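Long-range contacts in E3 SUMO-protein ligase SIZ1 (Saccharomyces cerevisiae, PDB 3I2D), which acts as a SUMO E3 ligase that promotes attachment of SUMO to PCNA and septins, using its zinc-binding SP-RING to engage the conjugating enzyme Ubc9: residues L121-N127 / K193-L197; P142-N148 / N182-Y188; R157-K162 / L284-T288; I247-Q251 / F308-L313; M259-S263 / Q272-L277. All blocks are in the same frame, centred on the assembly; numbering follows the deposited sequence.

Contact 1 of 5, residues L121-N127 / K193-L197; sequences LFSGMIN and KEYKL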
# COMPACT_ATOMS: atom_id res chain seq x y z
N LEU A 121 -6.06 12.76 -6.50
CA LEU A 121 -5.75 14.06 -5.96
C LEU A 121 -5.17 13.78 -4.57
O LEU A 121 -5.75 13.03 -3.78
CB LEU A 121 -6.99 14.91 -5.87
CG LEU A 121 -6.78 16.30 -5.29
CD1 LEU A 121 -5.72 17.05 -6.09
CD2 LEU A 121 -8.11 17.03 -5.29
N PHE A 122 -4.01 14.36 -4.29
CA PHE A 122 -3.35 14.18 -3.00
C PHE A 122 -3.38 15.49 -2.24
O PHE A 122 -3.51 16.56 -2.83
CB PHE A 122 -1.89 13.76 -3.15
CG PHE A 122 -1.70 12.35 -3.62
CD1 PHE A 122 -1.98 11.99 -4.93
CD2 PHE A 122 -1.26 11.37 -2.74
CE1 PHE A 122 -1.82 10.70 -5.36
CE2 PHE A 122 -1.11 10.06 -3.16
CZ PHE A 122 -1.38 9.73 -4.47
N SER A 123 -3.22 15.40 -0.93
CA SER A 123 -3.20 16.57 -0.09
C SER A 123 -2.23 16.33 1.03
O SER A 123 -2.13 15.22 1.53
CB SER A 123 -4.58 16.85 0.47
OG SER A 123 -4.54 17.97 1.33
N GLY A 124 -1.50 17.36 1.43
CA GLY A 124 -0.56 17.23 2.52
C GLY A 124 -0.38 18.59 3.15
O GLY A 124 -0.77 19.59 2.56
N MET A 125 0.18 18.65 4.35
CA MET A 125 0.38 19.94 4.98
C MET A 125 1.71 20.54 4.54
O MET A 125 2.66 19.81 4.26
CB MET A 125 0.38 19.82 6.50
CG MET A 125 -0.80 19.10 7.09
SD MET A 125 -0.56 18.97 8.86
CE MET A 125 -2.00 19.85 9.42
N ILE A 126 1.78 21.86 4.47
CA ILE A 126 3.01 22.54 4.10
C ILE A 126 4.01 22.38 5.25
O ILE A 126 5.22 22.29 5.04
CB ILE A 126 2.74 24.03 3.81
CG1 ILE A 126 2.23 24.19 2.38
CG2 ILE A 126 4.01 24.84 3.95
CD1 ILE A 126 0.99 23.41 2.05
N ASN A 127 3.51 22.33 6.48
CA ASN A 127 4.36 22.17 7.64
C ASN A 127 3.84 21.00 8.45
O ASN A 127 3.18 21.19 9.46
CB ASN A 127 4.35 23.44 8.50
CG ASN A 127 5.27 24.52 7.94
OD1 ASN A 127 6.49 24.44 8.10
ND2 ASN A 127 4.70 25.53 7.28
N LYS A 193 -3.87 25.15 9.58
CA LYS A 193 -2.61 24.90 8.90
C LYS A 193 -2.82 25.02 7.40
O LYS A 193 -3.95 24.97 6.94
CB LYS A 193 -2.12 23.50 9.27
CG LYS A 193 -2.37 23.18 10.72
CD LYS A 193 -1.39 22.16 11.29
CE LYS A 193 0.06 22.65 11.25
NZ LYS A 193 0.98 21.58 11.75
N GLU A 194 -1.74 25.20 6.64
CA GLU A 194 -1.84 25.28 5.18
C GLU A 194 -1.65 23.90 4.57
O GLU A 194 -0.92 23.07 5.12
CB GLU A 194 -0.79 26.22 4.61
CG GLU A 194 -1.21 27.67 4.59
CD GLU A 194 -0.27 28.53 3.76
OE1 GLU A 194 0.95 28.53 4.07
OE2 GLU A 194 -0.75 29.19 2.81
N TYR A 195 -2.31 23.64 3.44
CA TYR A 195 -2.18 22.36 2.78
C TYR A 195 -1.92 22.57 1.29
O TYR A 195 -2.28 23.59 0.72
CB TYR A 195 -3.47 21.53 2.91
CG TYR A 195 -3.92 21.23 4.32
CD1 TYR A 195 -4.45 22.22 5.14
CD2 TYR A 195 -3.88 19.92 4.80
CE1 TYR A 195 -4.93 21.92 6.41
CE2 TYR A 195 -4.36 19.61 6.06
CZ TYR A 195 -4.88 20.61 6.86
OH TYR A 195 -5.35 20.27 8.10
N LYS A 196 -1.30 21.60 0.65
CA LYS A 196 -1.03 21.73 -0.78
C LYS A 196 -1.55 20.46 -1.44
O LYS A 196 -1.32 19.35 -0.95
CB LYS A 196 0.47 21.91 -1.02
CG LYS A 196 0.81 22.49 -2.38
CD LYS A 196 2.29 22.83 -2.46
CE LYS A 196 2.67 23.45 -3.82
NZ LYS A 196 2.00 24.76 -4.09
N LEU A 197 -2.27 20.61 -2.54
CA LEU A 197 -2.80 19.46 -3.25
C LEU A 197 -2.08 19.25 -4.56
O LEU A 197 -1.55 20.20 -5.14
CB LEU A 197 -4.30 19.63 -3.49
CG LEU A 197 -5.17 19.63 -2.23
CD1 LEU A 197 -4.91 20.89 -1.40
CD2 LEU A 197 -6.62 19.59 -2.65
O HOH W 1 0.85 23.35 7.61
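Gly124 and Lys196 face each other as a hydrogen-bonded pair in the antiparallel sheet of the PINIT domain, flanked by the non-hydrogen-bonded pairs Ser123-Leu197 and Met125-Tyr195. The pairing carries on past the end of strand 117-125, where Ile126 N donates to Glu194 O at 3.0 Å. On one side of the sheet Leu121 CD1 rests 3.9 Å from Leu197 CB, beside Ser123, whose hydroxyl is bonded to Gln138. Met125 runs alongside Tyr195, both pointing the same way; CG anti to its own carbonyl carbon (chi1 -52°) sets that methylene 3.7 Å from Tyr195 CE2, and the sulfur makes an oblique Met-aromatic contact. Lys193 NZ donates to Asn127 O at 3.2 Å, nearly straight along the carbonyl bond. Putting an alanine at Lys193 would probably leave the carbonyl of Asn127 without its ammonium partner. A water also ties the loops, accepting from Asn127 N at 3.1 Å and donating to Glu194 O at 3.1 Å.

Contact 2 of 5, residues P142-N148 / N182-Y188; sequences PNELRCN and NNVELIY
Leu145 lies over the opposing strand with its CD1 methyl 3.9 Å from Val184 CG1 and 4.0 Å from Leu186 CD1, forming the apolar centre of an antiparallel strand pair in the second sheet of the PINIT domain. Its CG stands opposite the backbone nitrogen (chi1 -175°), which brings CD1 to both partners. Cys147 extends the same buried face, its SG 4.1 Å from Val184 CG2, while at the other end Leu186 CD1 lies against CB and OD1 of Asn143, whose ND2 donates to Pro140 O. Leu83 and Val87 of strand 74-90 also pack on this face, against Val184 and Leu186 respectively.

Beneath these side chains the backbones are joined by paired bonds at Glu144-Ile187 and Arg146-Glu185. The other face is more polar: Arg146 NE forms a salt bridge with Glu144 OE2 along its own strand, a weak hydrogen bond by its angle, next to Ile187 and Glu185.

The polar edge is Asn148, where the strand has ended. Its backbone N donates to Asn183 O, and its OD1 takes the place of a main-chain carbonyl by accepting from Asn183 N. The two amides of Asn148 and Asn182 are nearly coplanar, their planes 29° apart. His174 O is a further acceptor for Asn148 ND2, and that nitrogen also donates to Asn182 OD1 at 2.8 Å, on a lone pair in the carbonyl plane.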
# COMPACT_ATOMS: atom_id res chain seq x y z
N PRO A 142 -13.39 20.06 7.92
CA PRO A 142 -14.25 19.39 6.93
C PRO A 142 -13.95 19.89 5.51
O PRO A 142 -13.36 20.97 5.32
CB PRO A 142 -15.65 19.79 7.38
CG PRO A 142 -15.41 21.26 7.78
CD PRO A 142 -14.09 21.20 8.55
N ASN A 143 -14.35 19.12 4.51
CA ASN A 143 -14.12 19.55 3.14
C ASN A 143 -15.13 18.94 2.19
O ASN A 143 -15.83 18.00 2.53
CB ASN A 143 -12.70 19.20 2.68
CG ASN A 143 -12.54 17.72 2.29
OD1 ASN A 143 -13.17 17.26 1.34
ND2 ASN A 143 -11.69 17.00 3.00
N GLU A 144 -15.22 19.52 1.02
CA GLU A 144 -16.10 19.00 -0.01
C GLU A 144 -15.37 19.15 -1.32
O GLU A 144 -15.03 20.26 -1.72
CB GLU A 144 -17.41 19.75 -0.08
CG GLU A 144 -18.26 19.23 -1.21
CD GLU A 144 -19.68 19.69 -1.14
OE1 GLU A 144 -20.34 19.39 -0.11
OE2 GLU A 144 -20.13 20.36 -2.11
N LEU A 145 -15.12 18.02 -1.97
CA LEU A 145 -14.41 18.02 -3.24
C LEU A 145 -15.38 17.78 -4.39
O LEU A 145 -16.23 16.88 -4.34
CB LEU A 145 -13.33 16.94 -3.24
CG LEU A 145 -12.42 16.88 -4.46
CD1 LEU A 145 -11.56 18.13 -4.55
CD2 LEU A 145 -11.55 15.65 -4.34
N ARG A 146 -15.24 18.60 -5.43
CA ARG A 146 -16.07 18.48 -6.61
C ARG A 146 -15.22 18.48 -7.85
O ARG A 146 -14.21 19.19 -7.95
CB ARG A 146 -17.06 19.64 -6.69
CG ARG A 146 -18.32 19.46 -5.89
CD ARG A 146 -19.18 20.72 -5.91
NE ARG A 146 -20.39 20.51 -5.13
CZ ARG A 146 -21.41 19.74 -5.51
NH1 ARG A 146 -21.37 19.12 -6.69
NH2 ARG A 146 -22.46 19.57 -4.72
N CYS A 147 -15.61 17.64 -8.80
CA CYS A 147 -14.92 17.56 -10.08
C CYS A 147 -16.00 17.79 -11.12
O CYS A 147 -16.96 17.01 -11.20
CB CYS A 147 -14.28 16.20 -10.28
SG CYS A 147 -13.19 16.21 -11.70
N ASN A 148 -15.84 18.84 -11.91
CA ASN A 148 -16.82 19.19 -12.93
C ASN A 148 -18.23 19.13 -12.31
O ASN A 148 -19.09 18.36 -12.75
CB ASN A 148 -16.71 18.26 -14.14
CG ASN A 148 -15.33 18.27 -14.77
OD1 ASN A 148 -14.70 19.33 -14.90
ND2 ASN A 148 -14.85 17.10 -15.17
N ASN A 182 -11.59 20.73 -17.64
CA ASN A 182 -12.05 20.09 -16.42
C ASN A 182 -11.94 21.09 -15.29
O ASN A 182 -11.07 21.96 -15.30
CB ASN A 182 -11.18 18.88 -16.08
CG ASN A 182 -11.53 17.67 -16.91
OD1 ASN A 182 -12.64 17.12 -16.81
ND2 ASN A 182 -10.59 17.23 -17.74
N ASN A 183 -12.82 20.96 -14.31
CA ASN A 183 -12.77 21.86 -13.17
C ASN A 183 -12.87 21.12 -11.85
O ASN A 183 -13.82 20.37 -11.60
CB ASN A 183 -13.90 22.89 -13.27
CG ASN A 183 -13.48 24.24 -12.74
OD1 ASN A 183 -13.35 24.44 -11.52
ND2 ASN A 183 -13.25 25.18 -13.65
N VAL A 184 -11.87 21.33 -11.00
CA VAL A 184 -11.82 20.71 -9.69
C VAL A 184 -11.94 21.80 -8.66
O VAL A 184 -11.28 22.83 -8.76
CB VAL A 184 -10.49 20.00 -9.46
CG1 VAL A 184 -10.46 19.42 -8.07
CG2 VAL A 184 -10.32 18.91 -10.49
N GLU A 185 -12.76 21.57 -7.65
CA GLU A 185 -12.91 22.57 -6.61
C GLU A 185 -12.94 21.94 -5.23
O GLU A 185 -13.70 21.00 -4.98
CB GLU A 185 -14.19 23.36 -6.85
CG GLU A 185 -14.27 24.67 -6.09
CD GLU A 185 -15.47 25.49 -6.51
OE1 GLU A 185 -15.59 25.81 -7.72
OE2 GLU A 185 -16.30 25.82 -5.63
N LEU A 186 -12.08 22.43 -4.33
CA LEU A 186 -12.04 21.94 -2.96
C LEU A 186 -12.55 23.03 -2.03
O LEU A 186 -11.99 24.13 -1.97
CB LEU A 186 -10.62 21.57 -2.53
CG LEU A 186 -10.51 21.13 -1.06
CD1 LEU A 186 -11.04 19.72 -0.88
CD2 LEU A 186 -9.06 21.20 -0.63
N ILE A 187 -13.61 22.73 -1.31
CA ILE A 187 -14.17 23.68 -0.38
C ILE A 187 -13.79 23.22 1.02
O ILE A 187 -14.09 22.09 1.40
CB ILE A 187 -15.69 23.70 -0.48
CG1 ILE A 187 -16.11 24.14 -1.88
CG2 ILE A 187 -16.27 24.63 0.58
CD1 ILE A 187 -17.59 24.22 -2.06
N TYR A 188 -13.11 24.08 1.77
CA TYR A 188 -12.72 23.75 3.13
C TYR A 188 -13.19 24.81 4.10
O TYR A 188 -13.74 25.84 3.70
CB TYR A 188 -11.21 23.60 3.20
CG TYR A 188 -10.46 24.79 2.66
CD1 TYR A 188 -9.99 25.78 3.51
CD2 TYR A 188 -10.21 24.91 1.30
CE1 TYR A 188 -9.27 26.88 3.00
CE2 TYR A 188 -9.51 25.99 0.78
CZ TYR A 188 -9.04 26.98 1.64
OH TYR A 188 -8.36 28.06 1.12

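Contact 3 of 5, residues R157-K162 / L284-T288; sequences RGFKSK and LQIPT
Phe159 N donates to Leu284 O at 2.8 Å and Lys160 N to Gln285 O at 2.9 Å, with a weak bond from Ser161 N to the latter oxygen, so that a loop of the PINIT domain packs on the last part of helix 276-285 of the SP-RING region.

Gly158 brings its CA to 3.3 Å from Leu284 O, on the side where a side chain would run into that carbonyl. Next to it, Leu284 has its CG opposite the backbone N (chi1 168°), which takes the CD1 methyl over the centre of one face of the Arg157 guanidinium, 3.7 Å above the plane, the two side chains crossing at about a right angle. The guanidinium is held from beyond the pair as well, since Arg157 NH2 donates to Ile205 O. Phe159 turns its ring so that Leu284 O lies over one face, and Pro287 CG approaches it obliquely. The proline ring also meets Ser161 and Lys162, with Ser161 OG 3.2 Å from Pro287 CD, while the aliphatic part of Lys160 lies across Gln285.

The loop comes between strands 150-151 and 169-170 and meets helix 276-285, with Phe73 packed against Leu284 and Ser71 against Phe159, making this a direct interface between the two domains.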
# COMPACT_ATOMS: atom_id res chain seq x y z
N ARG A 157 -10.21 2.60 -4.73
CA ARG A 157 -9.97 1.17 -4.73
C ARG A 157 -9.95 0.45 -3.38
O ARG A 157 -10.84 -0.35 -3.08
CB ARG A 157 -8.69 0.85 -5.48
CG ARG A 157 -8.51 -0.63 -5.70
CD ARG A 157 -7.78 -0.88 -6.97
NE ARG A 157 -6.39 -1.27 -6.77
CZ ARG A 157 -5.46 -0.53 -6.17
NH1 ARG A 157 -5.76 0.67 -5.67
NH2 ARG A 157 -4.22 -0.98 -6.11
N GLY A 158 -8.93 0.69 -2.57
CA GLY A 158 -8.89 0.01 -1.29
C GLY A 158 -8.91 1.00 -0.16
O GLY A 158 -9.81 1.82 -0.06
N PHE A 159 -7.91 0.91 0.71
CA PHE A 159 -7.77 1.82 1.83
C PHE A 159 -9.09 2.13 2.52
O PHE A 159 -9.41 3.29 2.77
CB PHE A 159 -7.14 3.12 1.34
CG PHE A 159 -5.92 2.89 0.49
CD1 PHE A 159 -6.05 2.69 -0.87
CD2 PHE A 159 -4.66 2.83 1.07
CE1 PHE A 159 -4.92 2.43 -1.65
CE2 PHE A 159 -3.53 2.57 0.30
CZ PHE A 159 -3.66 2.37 -1.06
N LYS A 160 -9.87 1.09 2.83
CA LYS A 160 -11.15 1.33 3.46
C LYS A 160 -11.01 1.56 4.96
O LYS A 160 -11.93 2.02 5.63
CB LYS A 160 -12.13 0.18 3.16
CG LYS A 160 -11.78 -1.11 3.82
CD LYS A 160 -12.99 -2.02 3.98
CE LYS A 160 -13.44 -2.65 2.67
NZ LYS A 160 -14.27 -3.85 2.96
N SER A 161 -9.83 1.24 5.49
CA SER A 161 -9.54 1.41 6.91
C SER A 161 -9.12 2.85 7.20
O SER A 161 -9.09 3.28 8.35
CB SER A 161 -8.38 0.51 7.31
OG SER A 161 -7.18 1.01 6.72
N LYS A 162 -8.78 3.59 6.15
CA LYS A 162 -8.34 4.97 6.30
C LYS A 162 -9.50 5.93 6.07
O LYS A 162 -10.20 5.84 5.06
CB LYS A 162 -7.26 5.29 5.28
CG LYS A 162 -6.02 4.42 5.31
CD LYS A 162 -4.98 4.98 6.24
CE LYS A 162 -3.61 4.47 5.87
NZ LYS A 162 -3.32 4.81 4.44
N LEU A 284 -4.39 -4.27 0.93
CA LEU A 284 -4.99 -3.29 0.03
C LEU A 284 -6.21 -2.65 0.66
O LEU A 284 -6.47 -1.48 0.45
CB LEU A 284 -5.36 -3.93 -1.30
CG LEU A 284 -6.25 -3.05 -2.18
CD1 LEU A 284 -5.49 -1.79 -2.62
CD2 LEU A 284 -6.72 -3.85 -3.36
N GLN A 285 -6.96 -3.42 1.43
CA GLN A 285 -8.16 -2.91 2.07
C GLN A 285 -7.86 -2.25 3.42
O GLN A 285 -8.40 -1.19 3.75
CB GLN A 285 -9.16 -4.03 2.33
CG GLN A 285 -9.64 -4.77 1.10
CD GLN A 285 -10.18 -3.84 0.04
OE1 GLN A 285 -10.81 -2.84 0.34
NE2 GLN A 285 -9.94 -4.19 -1.21
N ILE A 286 -7.00 -2.89 4.19
CA ILE A 286 -6.65 -2.42 5.53
C ILE A 286 -5.13 -2.45 5.70
O ILE A 286 -4.58 -3.37 6.30
CB ILE A 286 -7.34 -3.36 6.57
CG1 ILE A 286 -8.84 -3.39 6.29
CG2 ILE A 286 -7.07 -2.88 7.99
CD1 ILE A 286 -9.58 -4.57 6.88
N PRO A 287 -4.43 -1.43 5.18
CA PRO A 287 -2.97 -1.28 5.23
C PRO A 287 -2.33 -1.14 6.60
O PRO A 287 -2.19 -0.04 7.12
CB PRO A 287 -2.72 -0.05 4.36
CG PRO A 287 -3.92 0.78 4.66
CD PRO A 287 -5.05 -0.22 4.60
N THR A 288 -1.96 -2.28 7.17
CA THR A 288 -1.32 -2.34 8.47
C THR A 288 0.14 -2.72 8.29
O THR A 288 1.00 -2.28 9.04
CB THR A 288 -1.98 -3.40 9.34
OG1 THR A 288 -1.78 -4.69 8.73
CG2 THR A 288 -3.46 -3.12 9.46

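Contact 4 of 5, residues I247-Q251 / F308-L313; sequences IMSLQ and FVDDIL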
# COMPACT_ATOMS: atom_id res chain seq x y z
N ILE A 247 3.35 -29.16 15.89
CA ILE A 247 2.24 -29.29 14.96
C ILE A 247 2.14 -27.95 14.24
O ILE A 247 2.04 -26.90 14.88
CB ILE A 247 0.91 -29.60 15.67
CG1 ILE A 247 1.01 -30.91 16.46
CG2 ILE A 247 -0.20 -29.71 14.65
CD1 ILE A 247 1.93 -30.85 17.68
N MET A 248 2.18 -27.98 12.91
CA MET A 248 2.10 -26.78 12.10
C MET A 248 0.88 -26.88 11.23
O MET A 248 0.53 -27.97 10.79
CB MET A 248 3.34 -26.66 11.21
CG MET A 248 3.26 -25.56 10.18
SD MET A 248 4.75 -25.43 9.18
CE MET A 248 4.39 -26.64 7.92
N SER A 249 0.22 -25.75 10.99
CA SER A 249 -0.98 -25.72 10.17
C SER A 249 -0.69 -25.39 8.72
O SER A 249 0.22 -24.63 8.42
CB SER A 249 -1.98 -24.70 10.71
OG SER A 249 -3.14 -24.63 9.89
N LEU A 250 -1.48 -25.98 7.83
CA LEU A 250 -1.34 -25.72 6.40
C LEU A 250 -2.36 -24.61 6.06
O LEU A 250 -2.43 -24.14 4.92
CB LEU A 250 -1.64 -26.98 5.60
CG LEU A 250 -0.77 -28.20 5.92
CD1 LEU A 250 -1.09 -29.31 4.92
CD2 LEU A 250 0.70 -27.81 5.84
N GLN A 251 -3.14 -24.23 7.06
CA GLN A 251 -4.16 -23.20 6.93
C GLN A 251 -3.59 -21.80 7.15
O GLN A 251 -2.68 -21.60 7.96
CB GLN A 251 -5.28 -23.45 7.95
CG GLN A 251 -5.90 -24.85 7.86
CD GLN A 251 -6.46 -25.16 6.47
OE1 GLN A 251 -7.55 -24.73 6.12
NE2 GLN A 251 -5.69 -25.89 5.68
N PHE A 308 10.03 -24.74 2.48
CA PHE A 308 9.70 -25.87 3.33
C PHE A 308 8.20 -26.12 3.31
O PHE A 308 7.76 -27.22 2.95
CB PHE A 308 10.12 -25.65 4.78
CG PHE A 308 9.89 -26.85 5.65
CD1 PHE A 308 10.70 -27.98 5.52
CD2 PHE A 308 8.82 -26.90 6.53
CE1 PHE A 308 10.44 -29.14 6.25
CE2 PHE A 308 8.55 -28.06 7.27
CZ PHE A 308 9.36 -29.18 7.13
N VAL A 309 7.43 -25.10 3.69
CA VAL A 309 5.97 -25.19 3.74
C VAL A 309 5.35 -25.40 2.36
O VAL A 309 4.36 -26.12 2.23
CB VAL A 309 5.36 -23.92 4.40
CG1 VAL A 309 3.84 -24.05 4.45
CG2 VAL A 309 5.88 -23.76 5.80
N ASP A 310 5.93 -24.78 1.34
CA ASP A 310 5.43 -24.93 -0.01
C ASP A 310 5.52 -26.41 -0.38
O ASP A 310 4.59 -26.97 -0.96
CB ASP A 310 6.27 -24.11 -0.98
CG ASP A 310 5.52 -23.79 -2.27
OD1 ASP A 310 6.15 -23.24 -3.20
OD2 ASP A 310 4.31 -24.09 -2.34
N ASP A 311 6.65 -27.05 -0.05
CA ASP A 311 6.85 -28.46 -0.35
C ASP A 311 5.74 -29.33 0.26
O ASP A 311 5.08 -30.09 -0.44
CB ASP A 311 8.21 -28.94 0.18
CG ASP A 311 9.35 -28.63 -0.78
OD1 ASP A 311 9.11 -27.92 -1.79
OD2 ASP A 311 10.49 -29.10 -0.52
N ILE A 312 5.55 -29.21 1.57
CA ILE A 312 4.51 -30.00 2.23
C ILE A 312 3.16 -29.74 1.57
O ILE A 312 2.39 -30.66 1.30
CB ILE A 312 4.40 -29.63 3.74
CG1 ILE A 312 5.77 -29.82 4.41
CG2 ILE A 312 3.34 -30.50 4.42
CD1 ILE A 312 5.76 -29.51 5.89
N LEU A 313 2.88 -28.47 1.29
CA LEU A 313 1.61 -28.06 0.69
C LEU A 313 1.37 -28.66 -0.69
O LEU A 313 0.25 -29.05 -1.03
CB LEU A 313 1.57 -26.54 0.62
CG LEU A 313 0.35 -25.79 1.15
CD1 LEU A 313 -0.15 -26.36 2.48
CD2 LEU A 313 0.75 -24.34 1.31
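Met248, on strand 245-249, and Leu250, just after it, make apolar contacts with the side of helix 307-313. The methionine and Ile312 approach tip to tip, Met248 CE lying 3.8 Å from Ile312 CD1, and the same methyl touches Val309 CG2 at 3.9 Å. Met248 is extended through chi1 and chi2 and bends at chi3 (86°), which lays the methyl against both branched residues. Leu250 slides past Leu313 in the opposite direction, its CB 3.5 Å from Leu313 CD1, and crosses Ile312 at about a right angle. Replacing Leu250 with an alanine would probably open a gap beside Ile312 CG2 and leave Leu313 CD1 with less to pack against.

In the next shell, Val323 touches both Leu250 and Ile312, while Pro262 lies against Val309 and Leu313. Ser249 OG accepts from Gln251 N, an ST turn at the end of strand 245-249. Such packing of helix against strand and turn forms a hydrophobic core of the SP-RING region, with the Val309 side chain about 12 Å from the zinc ion.

Contact 5 of 5, residues M259-S263 / Q272-L277; sequences MKYPS and QCFDAL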
# COMPACT_ATOMS: atom_id res chain seq x y z
N MET A 259 -3.50 -22.91 2.54
CA MET A 259 -2.63 -21.91 1.94
C MET A 259 -2.26 -22.37 0.54
O MET A 259 -2.27 -23.57 0.23
CB MET A 259 -1.34 -21.71 2.75
CG MET A 259 -1.44 -20.74 3.91
SD MET A 259 0.11 -20.74 4.89
CE MET A 259 -0.02 -22.23 5.88
N LYS A 260 -1.92 -21.40 -0.30
CA LYS A 260 -1.53 -21.67 -1.67
C LYS A 260 -0.15 -21.02 -1.91
O LYS A 260 0.63 -21.46 -2.75
CB LYS A 260 -2.61 -21.11 -2.61
CG LYS A 260 -2.58 -21.66 -4.03
CD LYS A 260 -3.72 -21.11 -4.92
CE LYS A 260 -5.12 -21.57 -4.45
NZ LYS A 260 -5.29 -23.06 -4.46
N TYR A 261 0.15 -19.96 -1.15
CA TYR A 261 1.44 -19.28 -1.26
C TYR A 261 1.96 -19.00 0.16
O TYR A 261 1.83 -17.88 0.65
CB TYR A 261 1.30 -17.95 -2.00
CG TYR A 261 0.65 -18.08 -3.35
CD1 TYR A 261 -0.72 -17.91 -3.51
CD2 TYR A 261 1.42 -18.38 -4.47
CE1 TYR A 261 -1.32 -18.04 -4.75
CE2 TYR A 261 0.83 -18.51 -5.73
CZ TYR A 261 -0.53 -18.34 -5.86
OH TYR A 261 -1.11 -18.48 -7.10
N PRO A 262 2.57 -20.02 0.80
CA PRO A 262 3.09 -19.89 2.16
C PRO A 262 4.17 -18.84 2.22
O PRO A 262 5.11 -18.88 1.44
CB PRO A 262 3.65 -21.28 2.47
CG PRO A 262 3.12 -22.15 1.37
CD PRO A 262 3.11 -21.23 0.19
N SER A 263 4.04 -17.91 3.15
CA SER A 263 5.04 -16.88 3.25
C SER A 263 5.16 -16.19 4.59
O SER A 263 4.39 -16.43 5.51
CB SER A 263 4.79 -15.86 2.14
OG SER A 263 3.42 -15.58 2.00
N GLN A 272 5.03 -20.85 11.30
CA GLN A 272 3.74 -20.52 10.69
C GLN A 272 3.82 -19.45 9.62
O GLN A 272 4.30 -18.34 9.87
CB GLN A 272 2.73 -20.10 11.77
CG GLN A 272 1.29 -19.81 11.26
CD GLN A 272 0.73 -20.94 10.39
OE1 GLN A 272 0.84 -22.12 10.73
NE2 GLN A 272 0.11 -20.57 9.27
N CYS A 273 3.37 -19.79 8.42
CA CYS A 273 3.35 -18.84 7.32
C CYS A 273 1.92 -18.40 7.14
O CYS A 273 1.04 -18.81 7.90
CB CYS A 273 3.85 -19.50 6.03
SG CYS A 273 5.55 -20.06 6.11
N PHE A 274 1.68 -17.56 6.14
CA PHE A 274 0.33 -17.09 5.84
C PHE A 274 0.29 -16.95 4.33
O PHE A 274 1.33 -16.88 3.69
CB PHE A 274 0.05 -15.76 6.53
CG PHE A 274 1.09 -14.73 6.26
CD1 PHE A 274 2.13 -14.54 7.16
CD2 PHE A 274 1.03 -13.95 5.11
CE1 PHE A 274 3.12 -13.59 6.92
CE2 PHE A 274 2.01 -13.01 4.85
CZ PHE A 274 3.06 -12.82 5.76
N ASP A 275 -0.91 -16.89 3.75
CA ASP A 275 -1.01 -16.80 2.31
C ASP A 275 -0.66 -15.44 1.74
O ASP A 275 -1.36 -14.46 2.02
CB ASP A 275 -2.40 -17.23 1.88
CG ASP A 275 -2.49 -17.45 0.39
OD1 ASP A 275 -2.81 -16.48 -0.33
OD2 ASP A 275 -2.20 -18.58 -0.06
N ALA A 276 0.39 -15.37 0.93
CA ALA A 276 0.82 -14.08 0.36
C ALA A 276 -0.28 -13.41 -0.45
O ALA A 276 -0.35 -12.18 -0.54
CB ALA A 276 2.08 -14.24 -0.49
N LEU A 277 -1.16 -14.20 -1.05
CA LEU A 277 -2.21 -13.59 -1.84
C LEU A 277 -3.22 -12.92 -0.94
O LEU A 277 -3.64 -11.79 -1.22
CB LEU A 277 -2.91 -14.61 -2.74
CG LEU A 277 -3.88 -13.92 -3.70
CD1 LEU A 277 -3.15 -12.86 -4.52
CD2 LEU A 277 -4.51 -14.94 -4.58
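Met259 slides past Asp275 in the opposite direction, its SD 3.7 Å from Cys273 O and its CE near the amide of Gln272. At Lys260 the backbone takes over: its N meets Asp275 OD2 at 2.8 Å, almost in line with the C-O bond. Tyr261 N binds the same oxygen at 2.9 Å, but from above the carboxylate plane, and Tyr261 O accepts from Ala276 N, the first residue of helix 276-285. The phenol ring lies alongside Leu277, Tyr261 CD1 being 4.0 Å from Leu277 CB. Pro262 CB packs on Cys273 CB. Ser263 closes the hydrogen-bonded pair of this beta hairpin: its N donates to Phe274 O, and Phe274 N returns a bond to Ser263 O. That carbonyl oxygen also sits 3.3 Å above one face of the Phe274 ring, toward its rim, and the ring reaches the zinc ligand Cys291.

Asp275 is the N-cap of the helix. With its CG set opposite the backbone N (chi1 -168°), OD2 faces the N-H groups of Lys260 and Tyr261 while OD1 accepts from Trp278 N and, weakly, from Leu277 N. One carboxylate thus joins the hairpin to the helix start, and these N-H donors would probably stabilise its negative charge.

The five contacts show how this PINIT and SP-RING fragment of the ligase is built from local cores and one bridge. Contacts 1 and 2, with centres 14 Å apart, pair strands in the two sheets of the PINIT domain and touch through Leu197 with Leu186 and Leu121 with Leu145; in sequence contact 2 falls between the segments of contact 1. Contacts 4 and 5 have centres 9 Å apart in the SP-RING region, joined by a probable hydrogen bond between Leu250 O and Met259 N. Contact 1 is about 47 Å from contact 4, centre to centre. Contact 3, near the centre of the folded chain, has segments alternating with those of contacts 1, 2 and 4; contact 5, which shares helix 276-285, falls between them. It links the PINIT domain to the zinc-binding module.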